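Local atomic coordinates of malate synthase (Haloferax volcanii, PDB entry 3OYX), a protein that catalyses the magnesium-dependent condensation of acetyl-CoA with glyoxylate and the release of malate and CoA in the glyoxylate cycle. Residues A[192-197]-A[204-209]; A[154-159]-A[185-190]. All coordinates share one frame; numbering follows the deposited sequence.

Contact 1: residues A[192-197]-A[204-209]. With MG (magnesium ion), chain D; K (potassium ion), chain J; GLV (glyoxylic acid), chain B.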
loop_
_atom_site.group_PDB
_atom_site.type_symbol
_atom_site.label_atom_id
_atom_site.label_comp_id
_atom_site.label_asym_id
_atom_site.label_seq_id
_atom_site.Cartn_x
_atom_site.Cartn_y
_atom_site.Cartn_z
ATOM N N ASP A 192 14.272 2.272 12.615
ATOM C CA ASP A 192 15.238 1.818 11.667
ATOM C C ASP A 192 14.631 1.801 10.278
ATOM O O ASP A 192 15.348 2.055 9.295
ATOM C CB ASP A 192 15.673 0.435 12.065
ATOM C CG ASP A 192 16.658 0.463 13.202
ATOM O OD1 ASP A 192 17.629 1.215 13.037
ATOM O OD2 ASP A 192 16.458 -0.229 14.234
ATOM N N TYR A 193 13.312 1.587 10.191
ATOM C CA TYR A 193 12.635 1.607 8.894
ATOM C C TYR A 193 12.723 2.963 8.200
ATOM O O TYR A 193 13.011 3.009 6.978
ATOM C CB TYR A 193 11.191 1.148 9.034
ATOM C CG TYR A 193 10.336 1.097 7.779
ATOM C CD1 TYR A 193 10.322 -0.038 6.977
ATOM C CD2 TYR A 193 9.483 2.158 7.461
ATOM C CE1 TYR A 193 9.521 -0.110 5.834
ATOM C CE2 TYR A 193 8.660 2.117 6.360
ATOM C CZ TYR A 193 8.671 0.961 5.538
ATOM O OH TYR A 193 7.863 0.927 4.413
ATOM N N THR A 194 12.556 4.048 8.967
ATOM C CA THR A 194 12.681 5.415 8.458
ATOM C C THR A 194 14.019 5.591 7.848
ATOM O O THR A 194 14.118 6.093 6.739
ATOM C CB THR A 194 12.465 6.487 9.550
ATOM O OG1 THR A 194 11.113 6.398 9.958
ATOM C CG2 THR A 194 12.668 7.951 9.006
ATOM N N LYS A 195 15.039 5.109 8.545
ATOM C CA LYS A 195 16.377 5.127 8.024
ATOM C C LYS A 195 16.561 4.301 6.737
ATOM O O LYS A 195 17.111 4.768 5.746
ATOM C CB LYS A 195 17.290 4.561 9.123
ATOM C CG LYS A 195 18.716 4.485 8.678
ATOM C CD LYS A 195 19.575 3.529 9.565
ATOM C CE LYS A 195 18.981 2.158 10.086
ATOM N NZ LYS A 195 18.399 1.180 9.134
ATOM N N ASP A 196 16.175 3.031 6.754
ATOM C CA ASP A 196 16.412 2.167 5.600
ATOM C C ASP A 196 15.695 2.712 4.361
ATOM O O ASP A 196 16.209 2.556 3.260
ATOM C CB ASP A 196 15.897 0.777 5.922
ATOM C CG ASP A 196 16.161 -0.214 4.824
ATOM O OD1 ASP A 196 17.332 -0.644 4.720
ATOM O OD2 ASP A 196 15.201 -0.569 4.093
ATOM N N MET A 197 14.529 3.353 4.556
ATOM C CA MET A 197 13.770 3.986 3.483
ATOM C C MET A 197 14.321 5.393 3.131
ATOM O O MET A 197 13.843 6.018 2.156
ATOM C CB MET A 197 12.284 4.114 3.873
ATOM C CG MET A 197 11.560 2.770 4.113
ATOM S SD MET A 197 11.228 2.050 2.487
ATOM C CE MET A 197 9.706 2.910 2.084
ATOM N N GLY A 204 12.091 15.989 12.329
ATOM C CA GLY A 204 12.816 14.747 12.657
ATOM C C GLY A 204 11.921 13.828 13.491
ATOM O O GLY A 204 12.432 12.875 14.072
ATOM N N GLU A 205 10.608 14.110 13.600
ATOM C CA GLU A 205 9.630 13.164 14.224
ATOM C C GLU A 205 9.358 12.051 13.180
ATOM O O GLU A 205 9.542 12.256 11.988
ATOM C CB GLU A 205 8.323 13.836 14.722
ATOM C CG GLU A 205 7.095 13.797 13.754
ATOM C CD GLU A 205 5.647 13.816 14.402
ATOM O OE1 GLU A 205 5.143 12.782 14.952
ATOM O OE2 GLU A 205 4.965 14.868 14.290
ATOM N N LEU A 206 9.010 10.844 13.602
ATOM C CA LEU A 206 8.859 9.778 12.638
ATOM C C LEU A 206 7.688 9.976 11.653
ATOM O O LEU A 206 6.556 10.329 12.059
ATOM C CB LEU A 206 8.678 8.466 13.395
ATOM C CG LEU A 206 9.905 7.909 14.095
ATOM C CD1 LEU A 206 9.487 6.629 14.766
ATOM C CD2 LEU A 206 11.142 7.719 13.174
ATOM N N PRO A 207 7.904 9.664 10.359
ATOM C CA PRO A 207 6.655 9.565 9.594
ATOM C C PRO A 207 5.698 8.508 10.195
ATOM O O PRO A 207 6.113 7.586 10.950
ATOM C CB PRO A 207 7.112 9.090 8.201
ATOM C CG PRO A 207 8.596 9.239 8.184
ATOM C CD PRO A 207 9.052 9.130 9.613
ATOM N N ALA A 208 4.434 8.619 9.797
ATOM C CA ALA A 208 3.380 7.754 10.253
ATOM C C ALA A 208 3.342 6.390 9.514
ATOM O O ALA A 208 2.800 5.400 10.029
ATOM C CB ALA A 208 2.056 8.532 10.157
ATOM N N TRP A 209 3.899 6.329 8.299
ATOM C CA TRP A 209 3.981 5.073 7.503
ATOM C C TRP A 209 2.700 4.225 7.542
ATOM O O TRP A 209 2.708 3.027 7.859
ATOM C CB TRP A 209 5.120 4.236 8.023
ATOM C CG TRP A 209 6.458 4.861 7.909
ATOM C CD1 TRP A 209 7.287 5.219 8.940
ATOM C CD2 TRP A 209 7.189 5.115 6.693
ATOM N NE1 TRP A 209 8.486 5.697 8.434
ATOM C CE2 TRP A 209 8.445 5.659 7.066
ATOM C CE3 TRP A 209 6.898 4.939 5.335
ATOM C CZ2 TRP A 209 9.405 6.026 6.140
ATOM C CZ3 TRP A 209 7.853 5.316 4.403
ATOM C CH2 TRP A 209 9.096 5.862 4.809
HETATM MG MG MG D . 14.960 -0.998 15.266
HETATM K K K J . 13.669 5.089 -0.408
HETATM C C1 GLV B . 12.535 -0.778 16.382
HETATM O O1 GLV B . 13.601 -1.380 16.553
HETATM C C2 GLV B . 12.684 0.446 15.583
HETATM O O2 GLV B . 11.735 1.225 15.530
HETATM O O3 GLV B . 13.830 0.637 14.878
HETATM O O HOH W 1 15.953 -0.017 17.070
HETATM O O HOH W 2 16.129 -2.673 15.657
#
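Tyr-193 drives the edge of its ring into a face of the Trp-209 indole, a T-shaped stack with the planes at 84° and the centroid of the tyrosine ring 4.8 Å from that of the six-membered indole ring. The touching corner is Tyr-193 CE2, 3.4 Å from Trp-209 CD2. It gets there because CG of Tyr-193 stands anti to the backbone N (chi1 -180°), which throws the ring off the helix toward residues 204-209; its OH then goes on to bond Glu-163. Over the other face of the indole lies CB of Pro-207.

The edge of the indole is used as well. NE1 of Trp-209 donates to OG1 of Thr-194 across 3.1 Å, nearly straight at 169°, with the hydroxyl oxygen close to the ring plane. OG1 is also bonded to the main-chain O of Glu-190, one turn back; the two bonds probably fix the hydroxyl, and the straight N-H bond helps set the turn of the indole in its own plane. CD of Pro-207 comes up to the threonine side chain, 3.4 Å from Thr-194 OG1 and close to CG2 as well, while CD2 of Leu-206 closes in beside OG1.

Met-197 folds back through bends at chi2 and chi3, laying CG over a face of the Tyr-193 ring and bringing CE to 3.8 Å from Trp-209 CZ3. Its carbonyl O binds a potassium ion together with Ser-217, Ser-221 and Gly-252 of the second subunit.

In the first turn of the helix, Asp-192 turns away from this packing: OD2 binds magnesium at 2.0 Å, and its N donates to glyoxylate O3 at 2.8 Å. The arrangement is that of a TIM-barrel beta-alpha loop, where a short helix after a strand carries a metal ligand and is pinned by the chain leading into the next barrel helix, 210-223.

Contact 2: residues A[154-159]-A[185-190]; sequences SVIIES and LLVDGE. With MG (magnesium ion), chain D; GLV (glyoxylic acid), chain B.
Val-155 lies beside Leu-186 with both side chains pointing the same way, CG2 of the valine 3.6 Å from CD2 of the leucine. Ile-157 is on this same face of the sheet, and Trp-130 of helix 127-143 covers all three. The opposite face carries Ile-156 and Val-187, which pack by laying CD1 of the isoleucine 3.8 Å from CB of the valine. The other branch of Ile-156, CG2, sits 3.7 Å from CA of Gly-189, an approach made possible by the missing side chain there.

Strands 154-157 and 185-188 run parallel, their axes 24° apart. Val-155 and Ile-157 each donate to one carbonyl and accept from the next N-H, from the bond of Val-155 N to Leu-185 O through to that of Gly-189 N to Ile-157 O. This last bond reaches its carbonyl from well above the plane. At the N-terminal end of the pairing a side chain takes over: Ser-154 OG accepts from Leu-185 N at 3.1 Å, with OG turned beside its own backbone N (chi1 -70°). An alanine here would remove that oxygen and would probably leave the buried N-H of Leu-185 without this acceptor. Asp-188 swings OD1 back to 3.8 Å from CB of Ile-157, but its polar mate is Thr-216.

Past the strand, Glu-158 extends from CG onward to the magnesium ion, which OE1 binds at 2.1 Å. OE2 accepts from the N-H of Glu-123 and probably from a metal-bound water, which is likely to keep the carboxylate from turning. Apolar packing and backbone bonds hold the two strands in register, which places the one charged metal ligand of this contact, Glu-158, at the C-terminal strand ends of the barrel wall, where magnesium and glyoxylate bind.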
loop_
_atom_site.group_PDB
_atom_site.type_symbol
_atom_site.label_atom_id
_atom_site.label_comp_id
_atom_site.label_asym_id
_atom_site.label_seq_id
_atom_site.Cartn_x
_atom_site.Cartn_y
_atom_site.Cartn_z
ATOM N N SER A 154 9.981 -13.877 16.531
ATOM C CA SER A 154 9.230 -12.713 16.144
ATOM C C SER A 154 10.184 -11.808 15.419
ATOM O O SER A 154 11.384 -11.757 15.760
ATOM C CB SER A 154 8.673 -11.960 17.366
ATOM O OG SER A 154 7.635 -12.683 18.016
ATOM N N VAL A 155 9.714 -11.055 14.429
ATOM C CA VAL A 155 10.697 -10.295 13.703
ATOM C C VAL A 155 10.300 -8.861 13.782
ATOM O O VAL A 155 9.105 -8.583 13.905
ATOM C CB VAL A 155 10.782 -10.802 12.265
ATOM C CG1 VAL A 155 11.348 -12.252 12.283
ATOM C CG2 VAL A 155 9.401 -10.747 11.607
ATOM N N ILE A 156 11.280 -7.969 13.749
ATOM C CA ILE A 156 11.004 -6.582 13.605
ATOM C C ILE A 156 11.036 -6.334 12.103
ATOM O O ILE A 156 12.035 -6.668 11.409
ATOM C CB ILE A 156 12.062 -5.678 14.297
ATOM C CG1 ILE A 156 12.282 -6.031 15.787
ATOM C CG2 ILE A 156 11.596 -4.233 14.221
ATOM C CD1 ILE A 156 11.075 -5.919 16.684
ATOM N N ILE A 157 9.948 -5.782 11.577
ATOM C CA ILE A 157 9.908 -5.338 10.212
ATOM C C ILE A 157 10.473 -3.923 10.122
ATOM O O ILE A 157 9.780 -2.925 10.411
ATOM C CB ILE A 157 8.486 -5.366 9.683
ATOM C CG1 ILE A 157 7.897 -6.770 9.967
ATOM C CG2 ILE A 157 8.501 -4.867 8.173
ATOM C CD1 ILE A 157 8.345 -7.910 8.996
ATOM N N GLU A 158 11.737 -3.812 9.741
ATOM C CA GLU A 158 12.314 -2.455 9.739
ATOM C C GLU A 158 13.266 -2.197 8.591
ATOM O O GLU A 158 14.250 -1.425 8.736
ATOM C CB GLU A 158 13.021 -2.163 11.071
ATOM C CG GLU A 158 14.068 -3.181 11.509
ATOM C CD GLU A 158 14.418 -3.063 13.012
ATOM O OE1 GLU A 158 14.066 -2.046 13.656
ATOM O OE2 GLU A 158 15.029 -4.004 13.556
ATOM N N SER A 159 12.960 -2.860 7.474
ATOM C CA SER A 159 13.535 -2.557 6.179
ATOM C C SER A 159 12.528 -2.806 5.099
ATOM O O SER A 159 11.558 -3.564 5.320
ATOM C CB SER A 159 14.739 -3.439 5.937
ATOM O OG SER A 159 14.362 -4.796 5.915
ATOM N N LEU A 185 5.133 -12.892 16.284
ATOM C CA LEU A 185 4.845 -11.472 15.968
ATOM C C LEU A 185 5.537 -10.833 14.740
ATOM O O LEU A 185 6.733 -11.094 14.452
ATOM C CB LEU A 185 5.119 -10.555 17.164
ATOM C CG LEU A 185 4.615 -10.926 18.552
ATOM C CD1 LEU A 185 5.317 -10.039 19.563
ATOM C CD2 LEU A 185 3.135 -10.774 18.641
ATOM N N LEU A 186 4.808 -9.941 14.068
ATOM C CA LEU A 186 5.401 -9.139 13.019
ATOM C C LEU A 186 5.230 -7.740 13.556
ATOM O O LEU A 186 4.087 -7.240 13.684
ATOM C CB LEU A 186 4.651 -9.277 11.698
ATOM C CG LEU A 186 4.475 -10.729 11.263
ATOM C CD1 LEU A 186 3.646 -10.804 9.966
ATOM C CD2 LEU A 186 5.872 -11.358 11.162
ATOM N N VAL A 187 6.369 -7.124 13.882
ATOM C CA VAL A 187 6.366 -5.968 14.736
ATOM C C VAL A 187 6.993 -4.899 13.882
ATOM O O VAL A 187 8.150 -5.045 13.540
ATOM C CB VAL A 187 7.342 -6.177 15.942
ATOM C CG1 VAL A 187 7.337 -4.955 16.889
ATOM C CG2 VAL A 187 7.070 -7.499 16.694
ATOM N N ASP A 188 6.299 -3.795 13.630
ATOM C CA ASP A 188 6.906 -2.688 12.901
ATOM C C ASP A 188 7.988 -2.023 13.713
ATOM O O ASP A 188 7.849 -1.837 14.899
ATOM C CB ASP A 188 5.844 -1.671 12.437
ATOM C CG ASP A 188 5.042 -2.210 11.272
ATOM O OD1 ASP A 188 5.674 -3.056 10.592
ATOM O OD2 ASP A 188 3.840 -1.864 11.054
ATOM N N GLY A 189 9.072 -1.644 13.056
ATOM C CA GLY A 189 10.104 -0.848 13.709
ATOM C C GLY A 189 10.298 0.401 12.907
ATOM O O GLY A 189 11.225 0.523 12.102
ATOM N N GLU A 190 9.386 1.340 13.143
ATOM C CA GLU A 190 9.379 2.610 12.409
ATOM C C GLU A 190 10.703 3.381 12.478
ATOM O O GLU A 190 10.983 4.194 11.576
ATOM C CB GLU A 190 8.218 3.528 12.821
ATOM C CG GLU A 190 6.942 3.207 12.111
ATOM C CD GLU A 190 6.126 2.198 12.853
ATOM O OE1 GLU A 190 6.663 1.458 13.713
ATOM O OE2 GLU A 190 4.913 2.142 12.585
HETATM MG MG MG D . 14.960 -0.998 15.266
HETATM C C1 GLV B . 12.535 -0.778 16.382
HETATM O O1 GLV B . 13.601 -1.380 16.553
HETATM C C2 GLV B . 12.684 0.446 15.583
HETATM O O2 GLV B . 11.735 1.225 15.530
HETATM O O3 GLV B . 13.830 0.637 14.878
HETATM O O HOH W 2 16.129 -2.673 15.657
HETATM O O HOH W 1 15.953 -0.017 17.070
#

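In the fold
Strand 183-188 of contact 2 runs straight into helix 190-196 of contact 1, and the two centres are 13 Å apart. They join at the magnesium ion: Asp-192 OD2 and Glu-158 OE1, 3.1 Å apart, share it with two glyoxylate oxygens and two waters, and the metal probably offsets the closeness of the two carboxylates. Arg-84 and the N-H of Val-191 hold the glyoxylate too. Away from the metal the contacts also pack, Tyr-193 CB lying 3.8 Å from Glu-158 CA and Trp-209 CD1 3.8 Å from Glu-190 CG. Contact 2 thus forms the barrel wall below the site, and contact 1 the helix and following loop beside it, facing the second subunit.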